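Local coordinates for membrane protein (Acinetobacter baumannii AB307-0294, PDB 5DL5), which forms a beta-barrel channel of the OprD porin family in the outer membrane and probably admits small molecules, antibiotics among them, at residues D188-W193 with Y208-K213; N214-H219 with G307-G312; S394-N399 with R420-I425; G346-L351 with V381-Q386. All coordinates share one frame; numbering follows the deposited sequence.

Contact 1 of 4, residues D188-W193 with Y208-K213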
loop_
_atom_site.group_PDB
_atom_site.type_symbol
_atom_site.label_atom_id
_atom_site.label_comp_id
_atom_site.label_asym_id
_atom_site.label_seq_id
_atom_site.Cartn_x
_atom_site.Cartn_y
_atom_site.Cartn_z
ATOM N N ASP A 188 -1.104 -18.173 6.805
ATOM C CA ASP A 188 -0.543 -19.228 7.693
ATOM C C ASP A 188 0.378 -18.512 8.770
ATOM O O ASP A 188 -0.029 -18.325 9.876
ATOM C CB ASP A 188 0.183 -20.298 6.856
ATOM C CG ASP A 188 0.660 -21.539 7.727
ATOM O OD1 ASP A 188 0.590 -21.482 8.960
ATOM O OD2 ASP A 188 1.157 -22.549 7.163
ATOM N N ARG A 189 1.583 -18.027 8.422
ATOM C CA ARG A 189 2.484 -17.424 9.429
ATOM C C ARG A 189 3.393 -16.530 8.627
ATOM O O ARG A 189 4.263 -17.040 7.874
ATOM C CB ARG A 189 3.353 -18.514 10.146
ATOM C CG ARG A 189 4.266 -17.999 11.259
ATOM C CD ARG A 189 5.189 -19.032 11.865
ATOM N NE ARG A 189 6.155 -19.449 10.836
ATOM C CZ ARG A 189 6.807 -20.604 10.856
ATOM N NH1 ARG A 189 6.679 -21.458 11.880
ATOM N NH2 ARG A 189 7.568 -20.951 9.840
ATOM N N ALA A 190 3.326 -15.270 8.906
ATOM C CA ALA A 190 4.288 -14.333 8.366
ATOM C C ALA A 190 5.251 -13.791 9.440
ATOM O O ALA A 190 4.782 -13.184 10.404
ATOM C CB ALA A 190 3.527 -13.172 7.708
ATOM N N ILE A 191 6.563 -14.020 9.290
ATOM C CA ILE A 191 7.558 -13.547 10.195
ATOM C C ILE A 191 8.232 -12.370 9.444
ATOM O O ILE A 191 8.633 -12.555 8.281
ATOM C CB ILE A 191 8.601 -14.622 10.533
ATOM C CG1 ILE A 191 8.119 -15.898 11.355
ATOM C CG2 ILE A 191 9.769 -14.063 11.301
ATOM C CD1 ILE A 191 6.893 -15.649 12.004
ATOM N N VAL A 192 8.424 -11.256 10.130
ATOM C CA VAL A 192 8.971 -10.051 9.545
ATOM C C VAL A 192 10.049 -9.474 10.436
ATOM O O VAL A 192 10.045 -9.651 11.673
ATOM C CB VAL A 192 7.924 -8.935 9.247
ATOM C CG1 VAL A 192 6.974 -9.391 8.192
ATOM C CG2 VAL A 192 7.184 -8.444 10.475
ATOM N N TRP A 193 11.045 -8.841 9.831
ATOM C CA TRP A 193 12.068 -8.142 10.594
ATOM C C TRP A 193 12.615 -7.057 9.722
ATOM O O TRP A 193 12.441 -7.096 8.450
ATOM C CB TRP A 193 13.187 -9.155 11.070
ATOM C CG TRP A 193 13.882 -9.844 9.871
ATOM C CD1 TRP A 193 15.080 -9.427 9.251
ATOM C CD2 TRP A 193 13.419 -10.979 9.101
ATOM N NE1 TRP A 193 15.303 -10.175 8.164
ATOM C CE2 TRP A 193 14.301 -11.106 8.010
ATOM C CE3 TRP A 193 12.261 -11.790 9.151
ATOM C CZ2 TRP A 193 14.155 -12.138 7.023
ATOM C CZ3 TRP A 193 12.065 -12.742 8.202
ATOM C CH2 TRP A 193 13.032 -12.953 7.142
ATOM N N TYR A 208 14.374 -4.693 5.067
ATOM C CA TYR A 208 13.349 -5.474 5.744
ATOM C C TYR A 208 13.293 -6.859 5.082
ATOM O O TYR A 208 13.594 -7.003 3.915
ATOM C CB TYR A 208 11.954 -4.809 5.563
ATOM C CG TYR A 208 11.752 -3.550 6.291
ATOM C CD1 TYR A 208 12.070 -2.352 5.706
ATOM C CD2 TYR A 208 11.267 -3.550 7.576
ATOM C CE1 TYR A 208 11.933 -1.136 6.402
ATOM C CE2 TYR A 208 11.096 -2.365 8.315
ATOM C CZ TYR A 208 11.430 -1.160 7.692
ATOM O OH TYR A 208 11.319 0.035 8.331
ATOM N N GLY A 209 12.845 -7.828 5.842
ATOM C CA GLY A 209 12.664 -9.207 5.441
ATOM C C GLY A 209 11.285 -9.739 5.839
ATOM O O GLY A 209 10.707 -9.342 6.911
ATOM N N LEU A 210 10.768 -10.639 5.003
ATOM C CA LEU A 210 9.551 -11.339 5.270
ATOM C C LEU A 210 9.827 -12.808 4.965
ATOM O O LEU A 210 10.283 -13.159 3.861
ATOM C CB LEU A 210 8.386 -10.887 4.384
ATOM C CG LEU A 210 7.134 -11.747 4.327
ATOM C CD1 LEU A 210 6.317 -11.860 5.615
ATOM C CD2 LEU A 210 6.206 -11.220 3.285
ATOM N N ASP A 211 9.403 -13.667 5.893
ATOM C CA ASP A 211 9.275 -15.098 5.582
ATOM C C ASP A 211 7.877 -15.568 5.930
ATOM O O ASP A 211 7.506 -15.609 7.151
ATOM C CB ASP A 211 10.332 -15.873 6.363
ATOM C CG ASP A 211 10.270 -17.407 6.087
ATOM O OD1 ASP A 211 9.211 -17.977 6.042
ATOM O OD2 ASP A 211 11.262 -18.061 5.888
ATOM N N SER A 212 7.132 -15.982 4.906
ATOM C CA SER A 212 5.759 -16.343 5.080
ATOM C C SER A 212 5.644 -17.753 4.674
ATOM O O SER A 212 5.901 -18.092 3.510
ATOM C CB SER A 212 4.899 -15.534 4.217
ATOM O OG SER A 212 3.488 -15.854 4.442
ATOM N N LYS A 213 5.183 -18.563 5.608
ATOM C CA LYS A 213 5.315 -20.041 5.543
ATOM C C LYS A 213 4.452 -20.567 4.386
ATOM O O LYS A 213 3.321 -20.151 4.161
ATOM C CB LYS A 213 4.950 -20.707 6.917
ATOM C CG LYS A 213 4.742 -22.279 6.902
ATOM C CD LYS A 213 4.526 -22.898 8.276
ATOM C CE LYS A 213 4.626 -24.456 8.353
ATOM N NZ LYS A 213 5.833 -25.065 9.029
HETATM O O HOH W 1 2.143 -18.005 5.431
HETATM O O HOH W 2 7.122 -18.096 8.538
#
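The indole of Trp-193 lies over the backbone of Gly-209. Gly-209 CA sits 3.9 Å from the centroid of the six-membered ring, a CH-pi contact over the face. Trp-193 CG takes the crowded position between N and C (chi1 60°), which swings the ring across to the partner strand. Its CZ3 reaches Asp-211 CB at 4.0 Å. Ala-190, Val-192 and Leu-210 share the other side of the two strands. Here Leu-210 CD1 touches Val-192 CG1 at 3.6 Å and also meets Ala-190 CB. Antiparallel backbone bonds fix this register. Ile-191 and Asp-211 exchange two, and Asp-211 N to Ile-191 O is short at 2.7 Å and nearly straight. Trp-193 and Gly-209 form the next such pair. Toward Arg-189 and Lys-213, one water joins Arg-189 N, Ser-212 OG and Lys-213 O. A second water accepts a hydrogen bond from Arg-189 NE and probably donates one to Asp-211 O. The two strands are one hairpin of the porin barrel, flanked by strands 160-171 and 216-229.

Contact 2 of 4, residues N214-H219 with G307-G312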
loop_
_atom_site.group_PDB
_atom_site.type_symbol
_atom_site.label_atom_id
_atom_site.label_comp_id
_atom_site.label_asym_id
_atom_site.label_seq_id
_atom_site.Cartn_x
_atom_site.Cartn_y
_atom_site.Cartn_z
ATOM N N ASN A 214 5.058 -21.447 3.602
ATOM C CA ASN A 214 4.448 -22.000 2.421
ATOM C C ASN A 214 4.094 -21.036 1.345
ATOM O O ASN A 214 3.295 -21.402 0.458
ATOM C CB ASN A 214 3.201 -22.821 2.811
ATOM C CG ASN A 214 3.584 -24.021 3.669
ATOM O OD1 ASN A 214 4.626 -24.635 3.435
ATOM N ND2 ASN A 214 2.852 -24.267 4.703
ATOM N N ALA A 215 4.603 -19.801 1.397
ATOM C CA ALA A 215 4.131 -18.804 0.465
ATOM C C ALA A 215 5.321 -18.095 -0.267
ATOM O O ALA A 215 5.516 -18.283 -1.430
ATOM C CB ALA A 215 3.332 -17.775 1.193
ATOM N N LEU A 216 6.154 -17.358 0.462
ATOM C CA LEU A 216 7.190 -16.649 -0.124
ATOM C C LEU A 216 8.145 -16.091 0.913
ATOM O O LEU A 216 7.766 -15.951 2.087
ATOM C CB LEU A 216 6.656 -15.468 -0.938
ATOM C CG LEU A 216 5.731 -14.426 -0.268
ATOM C CD1 LEU A 216 6.456 -13.176 0.180
ATOM C CD2 LEU A 216 4.771 -13.916 -1.316
ATOM N N GLU A 217 9.310 -15.730 0.421
ATOM C CA GLU A 217 10.345 -15.008 1.123
ATOM C C GLU A 217 10.565 -13.738 0.362
ATOM O O GLU A 217 10.563 -13.738 -0.892
ATOM C CB GLU A 217 11.652 -15.855 1.261
ATOM C CG GLU A 217 11.375 -17.180 1.923
ATOM C CD GLU A 217 12.568 -18.164 1.934
ATOM O OE1 GLU A 217 13.492 -18.152 1.023
ATOM O OE2 GLU A 217 12.518 -19.016 2.865
ATOM N N ARG A 218 10.694 -12.648 1.093
ATOM C CA ARG A 218 10.816 -11.361 0.464
ATOM C C ARG A 218 11.715 -10.435 1.237
ATOM O O ARG A 218 11.642 -10.406 2.474
ATOM C CB ARG A 218 9.435 -10.736 0.265
ATOM C CG ARG A 218 9.469 -9.372 -0.388
ATOM C CD ARG A 218 8.152 -9.076 -1.137
ATOM N NE ARG A 218 7.110 -8.831 -0.274
ATOM C CZ ARG A 218 5.779 -9.063 -0.514
ATOM N NH1 ARG A 218 5.308 -9.687 -1.587
ATOM N NH2 ARG A 218 4.971 -8.804 0.469
ATOM N N HIS A 219 12.619 -9.769 0.522
ATOM C CA HIS A 219 13.437 -8.740 1.105
ATOM C C HIS A 219 13.259 -7.431 0.394
ATOM O O HIS A 219 13.026 -7.430 -0.822
ATOM C CB HIS A 219 14.901 -9.220 1.108
ATOM C CG HIS A 219 15.120 -10.485 1.907
ATOM N ND1 HIS A 219 15.024 -11.744 1.358
ATOM C CD2 HIS A 219 15.351 -10.673 3.231
ATOM C CE1 HIS A 219 15.231 -12.653 2.292
ATOM N NE2 HIS A 219 15.417 -12.027 3.436
ATOM N N GLY A 307 0.588 -9.399 -3.219
ATOM C CA GLY A 307 -0.835 -9.334 -2.863
ATOM C C GLY A 307 -1.604 -10.583 -3.124
ATOM O O GLY A 307 -2.771 -10.586 -2.860
ATOM N N GLN A 308 -0.990 -11.689 -3.523
ATOM C CA GLN A 308 -1.713 -12.873 -3.907
ATOM C C GLN A 308 -1.590 -13.984 -2.831
ATOM O O GLN A 308 -2.069 -15.068 -3.068
ATOM C CB GLN A 308 -1.167 -13.465 -5.172
ATOM C CG GLN A 308 -0.985 -12.552 -6.381
ATOM C CD GLN A 308 -2.253 -11.858 -6.759
ATOM O OE1 GLN A 308 -2.366 -10.638 -6.721
ATOM N NE2 GLN A 308 -3.200 -12.591 -7.027
ATOM N N ASN A 309 -0.863 -13.742 -1.746
ATOM C CA ASN A 309 -0.591 -14.821 -0.728
ATOM C C ASN A 309 -0.567 -14.181 0.648
ATOM O O ASN A 309 0.449 -14.321 1.388
ATOM C CB ASN A 309 0.843 -15.406 -1.044
ATOM C CG ASN A 309 0.963 -16.089 -2.410
ATOM O OD1 ASN A 309 0.560 -17.190 -2.519
ATOM N ND2 ASN A 309 1.497 -15.423 -3.431
ATOM N N ALA A 310 -1.582 -13.367 0.972
ATOM C CA ALA A 310 -1.746 -12.787 2.262
ATOM C C ALA A 310 -0.532 -11.988 2.710
ATOM O O ALA A 310 -0.120 -12.036 3.842
ATOM C CB ALA A 310 -2.157 -13.844 3.247
ATOM N N ASP A 311 0.036 -11.265 1.754
ATOM C CA ASP A 311 1.319 -10.630 1.877
ATOM C C ASP A 311 1.260 -9.105 1.826
ATOM O O ASP A 311 2.288 -8.501 1.605
ATOM C CB ASP A 311 2.349 -11.198 0.806
ATOM C CG ASP A 311 1.866 -11.040 -0.601
ATOM O OD1 ASP A 311 0.649 -11.327 -0.896
ATOM O OD2 ASP A 311 2.661 -10.595 -1.480
ATOM N N GLY A 312 0.073 -8.528 2.031
ATOM C CA GLY A 312 -0.034 -7.130 2.081
ATOM C C GLY A 312 -0.404 -6.584 0.723
ATOM O O GLY A 312 0.399 -6.641 -0.223
#
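Ala-215 begins the contact, with its CB 4.1 Å from Asn-309 CB. Ala-215 and Leu-216 both face Ser-212 and form a classic beta bulge at the start of the strand. Leu-216 has CG in the crowded position between N and C (chi1 55°). Its CD2 packs 3.9 Å from Asp-311 OD2, and the two side chains cross at about a right angle. Its other methyl, CD1, lies over one face of the Arg-218 guanidinium. Arg-218 carries the polar part. CG is anti to the backbone N, and a bend at chi3 (72°) turns the guanidinium end-on to Asp-311. NH1 makes a salt bridge to Asp-311 OD2 at 2.8 Å, on the anti lone pair of that oxygen. NH2 bonds to the carbonyl Asp-311 O at 2.9 Å, in the carbonyl plane but less straight (133° at the hydrogen). NH2 also bonds to Val-134 O.

The carboxylate is held from its own loop as well. Gly-307 N donates to Asp-311 OD2 at 3.0 Å, and Asn-309 N donates to Asp-311 OD1 at 3.0 Å. OD2 thus accepts from both Arg-218 NH1 and Gly-307 N. These donors and the buried arginine would probably keep the acid ionised. Asn-309 ND2 bonds to His-251 O. The contact ties the loop between strands 289-300 and 332-341 to strand 216-229, which runs between strands 203-212 and 233-246 in the barrel.

Contact 3 of 4, residues S394-N399 with R420-I425. With C8E ((hydroxyethyloxy)tri(ethyloxy)octane), chain B.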
loop_
_atom_site.group_PDB
_atom_site.type_symbol
_atom_site.label_atom_id
_atom_site.label_comp_id
_atom_site.label_asym_id
_atom_site.label_seq_id
_atom_site.Cartn_x
_atom_site.Cartn_y
_atom_site.Cartn_z
ATOM N N SER A 394 -9.978 16.576 3.307
ATOM C CA SER A 394 -9.511 16.624 1.953
ATOM C C SER A 394 -10.369 15.948 0.931
ATOM O O SER A 394 -11.047 14.905 1.243
ATOM C CB SER A 394 -8.136 15.980 1.820
ATOM O OG SER A 394 -8.125 14.643 2.258
ATOM N N LEU A 395 -10.188 16.419 -0.319
ATOM C CA LEU A 395 -10.855 15.857 -1.475
ATOM C C LEU A 395 -9.802 15.519 -2.541
ATOM O O LEU A 395 -8.938 16.342 -2.800
ATOM C CB LEU A 395 -11.948 16.789 -1.859
ATOM C CG LEU A 395 -12.620 16.436 -3.188
ATOM C CD1 LEU A 395 -13.415 15.138 -2.968
ATOM C CD2 LEU A 395 -13.504 17.539 -3.623
ATOM N N ARG A 396 -9.787 14.277 -3.069
ATOM C CA ARG A 396 -8.781 13.767 -4.035
ATOM C C ARG A 396 -9.638 13.336 -5.179
ATOM O O ARG A 396 -10.589 12.552 -4.963
ATOM C CB ARG A 396 -8.149 12.454 -3.611
ATOM C CG ARG A 396 -7.091 12.668 -2.640
ATOM C CD ARG A 396 -6.193 11.468 -2.383
ATOM N NE ARG A 396 -6.836 10.181 -2.134
ATOM C CZ ARG A 396 -7.452 9.740 -1.029
ATOM N NH1 ARG A 396 -7.737 10.513 0.001
ATOM N NH2 ARG A 396 -7.869 8.483 -0.981
ATOM N N ILE A 397 -9.346 13.827 -6.377
ATOM C CA ILE A 397 -10.013 13.443 -7.591
ATOM C C ILE A 397 -8.870 12.980 -8.504
ATOM O O ILE A 397 -7.937 13.714 -8.726
ATOM C CB ILE A 397 -10.741 14.563 -8.333
ATOM C CG1 ILE A 397 -11.944 15.054 -7.597
ATOM C CG2 ILE A 397 -11.236 14.046 -9.675
ATOM C CD1 ILE A 397 -11.591 15.708 -6.287
ATOM N N ARG A 398 -8.951 11.776 -9.016
ATOM C CA ARG A 398 -7.889 11.252 -9.793
ATOM C C ARG A 398 -8.412 10.441 -10.959
ATOM O O ARG A 398 -9.482 9.807 -10.891
ATOM C CB ARG A 398 -6.884 10.483 -8.945
ATOM C CG ARG A 398 -7.267 9.181 -8.408
ATOM C CD ARG A 398 -6.167 8.449 -7.624
ATOM N NE ARG A 398 -5.646 7.301 -8.363
ATOM C CZ ARG A 398 -4.710 6.472 -7.881
ATOM N NH1 ARG A 398 -4.200 6.659 -6.670
ATOM N NH2 ARG A 398 -4.192 5.547 -8.648
ATOM N N ASN A 399 -7.680 10.523 -12.058
ATOM C CA ASN A 399 -8.011 9.792 -13.278
ATOM C C ASN A 399 -6.765 9.162 -13.936
ATOM O O ASN A 399 -5.656 9.778 -13.947
ATOM C CB ASN A 399 -8.651 10.749 -14.249
ATOM C CG ASN A 399 -8.876 10.117 -15.636
ATOM O OD1 ASN A 399 -8.149 10.396 -16.622
ATOM N ND2 ASN A 399 -9.865 9.276 -15.722
ATOM N N ARG A 420 -11.218 7.921 -9.606
ATOM C CA ARG A 420 -11.332 7.729 -8.140
ATOM C C ARG A 420 -11.535 9.041 -7.494
ATOM O O ARG A 420 -10.837 10.014 -7.784
ATOM C CB ARG A 420 -10.154 7.101 -7.421
ATOM C CG ARG A 420 -9.585 5.889 -8.053
ATOM C CD ARG A 420 -8.467 5.302 -7.163
ATOM N NE ARG A 420 -7.873 4.252 -7.937
ATOM C CZ ARG A 420 -6.740 3.590 -7.609
ATOM N NH1 ARG A 420 -6.104 3.754 -6.424
ATOM N NH2 ARG A 420 -6.260 2.740 -8.479
ATOM N N ILE A 421 -12.527 9.081 -6.598
ATOM C CA ILE A 421 -12.748 10.257 -5.830
ATOM C C ILE A 421 -12.912 9.832 -4.343
ATOM O O ILE A 421 -13.769 8.882 -4.069
ATOM C CB ILE A 421 -14.013 10.955 -6.303
ATOM C CG1 ILE A 421 -13.920 11.241 -7.808
ATOM C CG2 ILE A 421 -14.276 12.209 -5.491
ATOM C CD1 ILE A 421 -15.183 11.726 -8.412
ATOM N N PHE A 422 -12.260 10.600 -3.428
ATOM C CA PHE A 422 -12.276 10.306 -2.020
ATOM C C PHE A 422 -12.387 11.593 -1.267
ATOM O O PHE A 422 -11.570 12.460 -1.446
ATOM C CB PHE A 422 -10.985 9.567 -1.596
ATOM C CG PHE A 422 -10.965 8.119 -2.022
ATOM C CD1 PHE A 422 -11.703 7.130 -1.288
ATOM C CD2 PHE A 422 -10.211 7.709 -3.119
ATOM C CE1 PHE A 422 -11.697 5.787 -1.668
ATOM C CE2 PHE A 422 -10.229 6.337 -3.501
ATOM C CZ PHE A 422 -11.031 5.390 -2.788
ATOM N N LEU A 423 -13.419 11.685 -0.461
ATOM C CA LEU A 423 -13.572 12.694 0.559
ATOM C C LEU A 423 -13.250 12.094 1.952
ATOM O O LEU A 423 -13.944 11.167 2.391
ATOM C CB LEU A 423 -15.043 13.175 0.568
ATOM C CG LEU A 423 -15.472 14.125 1.669
ATOM C CD1 LEU A 423 -14.616 15.354 1.506
ATOM C CD2 LEU A 423 -16.968 14.499 1.651
ATOM N N ASP A 424 -12.259 12.650 2.632
ATOM C CA ASP A 424 -11.729 12.186 3.944
ATOM C C ASP A 424 -11.950 13.295 4.904
ATOM O O ASP A 424 -11.438 14.402 4.700
ATOM C CB ASP A 424 -10.217 11.921 3.841
ATOM C CG ASP A 424 -9.887 10.592 3.168
ATOM O OD1 ASP A 424 -10.850 9.853 2.832
ATOM O OD2 ASP A 424 -8.674 10.291 2.896
ATOM N N ILE A 425 -12.744 13.045 5.930
ATOM C CA ILE A 425 -13.016 13.991 6.995
ATOM C C ILE A 425 -12.515 13.409 8.371
ATOM O O ILE A 425 -13.228 12.549 9.031
ATOM C CB ILE A 425 -14.471 14.305 7.070
ATOM C CG1 ILE A 425 -14.943 14.887 5.714
ATOM C CG2 ILE A 425 -14.720 15.336 8.169
ATOM C CD1 ILE A 425 -16.406 15.080 5.604
HETATM C C6 C8E B . -12.781 -9.598 -6.347
HETATM C C7 C8E B . -13.133 -8.179 -6.879
HETATM C C8 C8E B . -13.003 -7.966 -8.406
HETATM O O9 C8E B . -12.551 -6.624 -8.812
HETATM C C10 C8E B . -11.360 -6.788 -9.575
HETATM C C11 C8E B . -10.143 -6.867 -8.637
HETATM O O12 C8E B . -8.944 -6.547 -9.309
HETATM C C13 C8E B . -8.820 -5.220 -9.841
HETATM C C14 C8E B . -8.105 -4.321 -8.868
HETATM O O15 C8E B . -7.022 -3.587 -9.432
HETATM C C16 C8E B . -5.974 -4.297 -10.108
HETATM C C17 C8E B . -4.718 -3.475 -9.826
HETATM O O18 C8E B . -5.172 -2.099 -9.643
HETATM C C19 C8E B . -4.459 -1.354 -8.646
HETATM C C20 C8E B . -4.944 0.085 -8.678
HETATM O O21 C8E B . -4.170 1.079 -7.946
HETATM O O HOH W 3 -9.289 12.610 0.156
#
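Arg-398 lays its guanidinium flat on that of Arg-420, with centres 3.6 Å apart and planes at 10°. The two chains run side by side and point the same way. Arg-398 is bent at chi3 (-108°), while Arg-420 is extended from CG to NE. Like charges meet here, with Arg-398 NH2 3.4 Å from Arg-420 NH1. The repulsion is probably eased by Glu-418, which forms a salt bridge with Arg-420 NE. Arg-420 NH2 also donates to the terminal oxygen O21 of a bound C8E detergent at 2.7 Å, in the guanidinium plane.

Arg-396 meets Phe-422 differently. Phe-422 CB sits over the rim of one guanidinium face, the guanidinium and ring planes are 12° apart, and Arg-396 NH2 lies 3.3 Å from Phe-422 CD2. NH1 reaches on to Asp-424 OD2 in a salt bridge of 3.1 Å, met from above the carboxylate plane. Asp-424 OD1 pairs with Arg-35. The reverse side carries Leu-395, Ile-397, Ile-421 and Leu-423, and Leu-395 CD1 touches Ile-421 CG2 at 4.0 Å. Paired backbone bonds at Ser-394, Arg-396 and Arg-398 keep the register. These strands form a hairpin of the barrel, with strand 371-384 beside one and strand 29-43 beside the other.

Contact 4 of 4, residues G346-L351 with V381-Q386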
loop_
_atom_site.group_PDB
_atom_site.type_symbol
_atom_site.label_atom_id
_atom_site.label_comp_id
_atom_site.label_asym_id
_atom_site.label_seq_id
_atom_site.Cartn_x
_atom_site.Cartn_y
_atom_site.Cartn_z
ATOM N N GLY A 346 0.775 30.817 -5.028
ATOM C CA GLY A 346 0.040 32.014 -4.703
ATOM C C GLY A 346 -1.402 31.929 -5.146
ATOM O O GLY A 346 -2.081 32.929 -5.114
ATOM N N VAL A 347 -1.920 30.768 -5.532
ATOM C CA VAL A 347 -3.311 30.707 -6.075
ATOM C C VAL A 347 -4.387 30.176 -5.100
ATOM O O VAL A 347 -5.504 30.664 -5.107
ATOM C CB VAL A 347 -3.367 29.873 -7.395
ATOM C CG1 VAL A 347 -4.798 29.575 -7.839
ATOM C CG2 VAL A 347 -2.646 30.630 -8.490
ATOM N N LEU A 348 -4.064 29.161 -4.314
ATOM C CA LEU A 348 -5.023 28.500 -3.400
ATOM C C LEU A 348 -4.288 27.557 -2.417
ATOM O O LEU A 348 -3.841 26.483 -2.806
ATOM C CB LEU A 348 -6.139 27.744 -4.144
ATOM C CG LEU A 348 -7.232 27.216 -3.166
ATOM C CD1 LEU A 348 -7.929 28.305 -2.345
ATOM C CD2 LEU A 348 -8.279 26.374 -3.886
ATOM N N PRO A 349 -4.140 27.971 -1.139
ATOM C CA PRO A 349 -3.397 27.089 -0.247
ATOM C C PRO A 349 -4.151 25.766 -0.071
ATOM O O PRO A 349 -5.426 25.704 -0.120
ATOM C CB PRO A 349 -3.294 27.891 1.054
ATOM C CG PRO A 349 -3.520 29.288 0.677
ATOM C CD PRO A 349 -4.457 29.272 -0.499
ATOM N N GLY A 350 -3.351 24.713 0.009
ATOM C CA GLY A 350 -3.808 23.380 0.045
ATOM C C GLY A 350 -4.313 22.732 -1.216
ATOM O O GLY A 350 -4.765 21.589 -1.110
ATOM N N LEU A 351 -4.249 23.396 -2.384
ATOM C CA LEU A 351 -4.579 22.755 -3.684
ATOM C C LEU A 351 -3.297 22.292 -4.356
ATOM O O LEU A 351 -2.355 23.077 -4.439
ATOM C CB LEU A 351 -5.359 23.737 -4.579
ATOM C CG LEU A 351 -5.756 23.217 -5.962
ATOM C CD1 LEU A 351 -6.836 22.189 -5.849
ATOM C CD2 LEU A 351 -6.283 24.334 -6.848
ATOM N N VAL A 381 -5.880 15.831 -8.766
ATOM C CA VAL A 381 -6.006 17.059 -8.051
ATOM C C VAL A 381 -6.477 16.757 -6.629
ATOM O O VAL A 381 -7.421 15.941 -6.391
ATOM C CB VAL A 381 -7.021 17.974 -8.706
ATOM C CG1 VAL A 381 -7.294 19.203 -7.831
ATOM C CG2 VAL A 381 -6.535 18.410 -10.074
ATOM N N LYS A 382 -5.854 17.441 -5.706
ATOM C CA LYS A 382 -6.162 17.273 -4.307
ATOM C C LYS A 382 -6.309 18.614 -3.631
ATOM O O LYS A 382 -5.479 19.535 -3.891
ATOM C CB LYS A 382 -5.051 16.455 -3.624
ATOM C CG LYS A 382 -5.405 16.241 -2.146
ATOM C CD LYS A 382 -4.615 15.138 -1.429
ATOM C CE LYS A 382 -5.375 14.869 -0.151
ATOM N NZ LYS A 382 -4.753 13.769 0.592
ATOM N N TYR A 383 -7.336 18.773 -2.796
ATOM C CA TYR A 383 -7.511 19.952 -1.947
ATOM C C TYR A 383 -7.594 19.516 -0.471
ATOM O O TYR A 383 -8.449 18.653 -0.134
ATOM C CB TYR A 383 -8.820 20.687 -2.329
ATOM C CG TYR A 383 -9.036 21.816 -1.475
ATOM C CD1 TYR A 383 -8.112 22.883 -1.461
ATOM C CD2 TYR A 383 -10.095 21.865 -0.593
ATOM C CE1 TYR A 383 -8.255 23.941 -0.581
ATOM C CE2 TYR A 383 -10.245 22.942 0.256
ATOM C CZ TYR A 383 -9.325 23.951 0.269
ATOM O OH TYR A 383 -9.519 25.029 1.120
ATOM N N THR A 384 -6.809 20.151 0.406
ATOM C CA THR A 384 -6.859 19.933 1.851
ATOM C C THR A 384 -7.231 21.212 2.490
ATOM O O THR A 384 -6.651 22.244 2.142
ATOM C CB THR A 384 -5.496 19.421 2.363
ATOM O OG1 THR A 384 -5.242 18.254 1.640
ATOM C CG2 THR A 384 -5.500 18.980 3.811
ATOM N N VAL A 385 -8.196 21.184 3.409
ATOM C CA VAL A 385 -8.664 22.347 4.093
ATOM C C VAL A 385 -7.554 22.769 5.029
ATOM O O VAL A 385 -6.994 21.934 5.732
ATOM C CB VAL A 385 -10.002 22.058 4.875
ATOM C CG1 VAL A 385 -10.452 23.262 5.703
ATOM C CG2 VAL A 385 -11.136 21.690 3.925
ATOM N N GLN A 386 -7.250 24.046 5.043
ATOM C CA GLN A 386 -6.092 24.610 5.783
ATOM C C GLN A 386 -6.464 25.128 7.158
ATOM O O GLN A 386 -5.683 25.044 8.056
ATOM C CB GLN A 386 -5.382 25.747 4.964
ATOM C CG GLN A 386 -4.692 25.241 3.665
ATOM C CD GLN A 386 -3.833 24.015 3.879
ATOM O OE1 GLN A 386 -2.934 24.034 4.704
ATOM N NE2 GLN A 386 -4.094 22.943 3.153
#
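A type II beta turn, Leu-348 to Leu-351, leads into strand 351-365 and packs on the end of strand 371-384. Leu-351 N closes it with a bond to Leu-348 O. Gly-350 takes positive phi (75°), and its CA lies close against the amide of Gln-386. Across the contact, Thr-384 N donates to Gly-350 O at 2.9 Å, from above the carbonyl plane.

Tyr-383 turns its ring edge to the turn. CG is anti to the backbone N (chi1 178°), and CE1 comes 3.4 Å from Pro-349 O. Leu-348 CD2 meets the same carbon at 4.1 Å, with the two side chains crossing at about a right angle. Leu-351 CD1 touches Val-381 CG1 at 3.6 Å. Gln-386 bends at chi2 (-48°) and folds back along its own chain. Its NE2 donates to Thr-384 O at 2.8 Å and lies 3.2 Å from Gly-350 CA. Its CG packs on Pro-349 CB at 4.0 Å. The contact lies on the surface. It joins the turn after strand 332-341 to strand 371-384, which pairs on its other side with strand 394-404.

From the N terminus, contact 1 comes first and joins the ends of the hairpin of strands 190-200 and 203-212 that lie away from its turn. Contact 2 opens directly after it, at 214-219, and spans a longer part of the chain to fix a loop beside strand 216-229. These two touch: Leu-210 N probably bonds to Arg-218 O. Contact 4 follows and brings together the start of strand 351-365 and the end of strand 371-384. Contact 3 then closes the hairpin of 394-404 and 416-428. Contacts 4 and 3 also touch: Leu-395 N and Ile-397 N probably bond to Tyr-383 O and Val-381 O. None nests or crosses. The two pairs lie on opposite sides of the chain's centre.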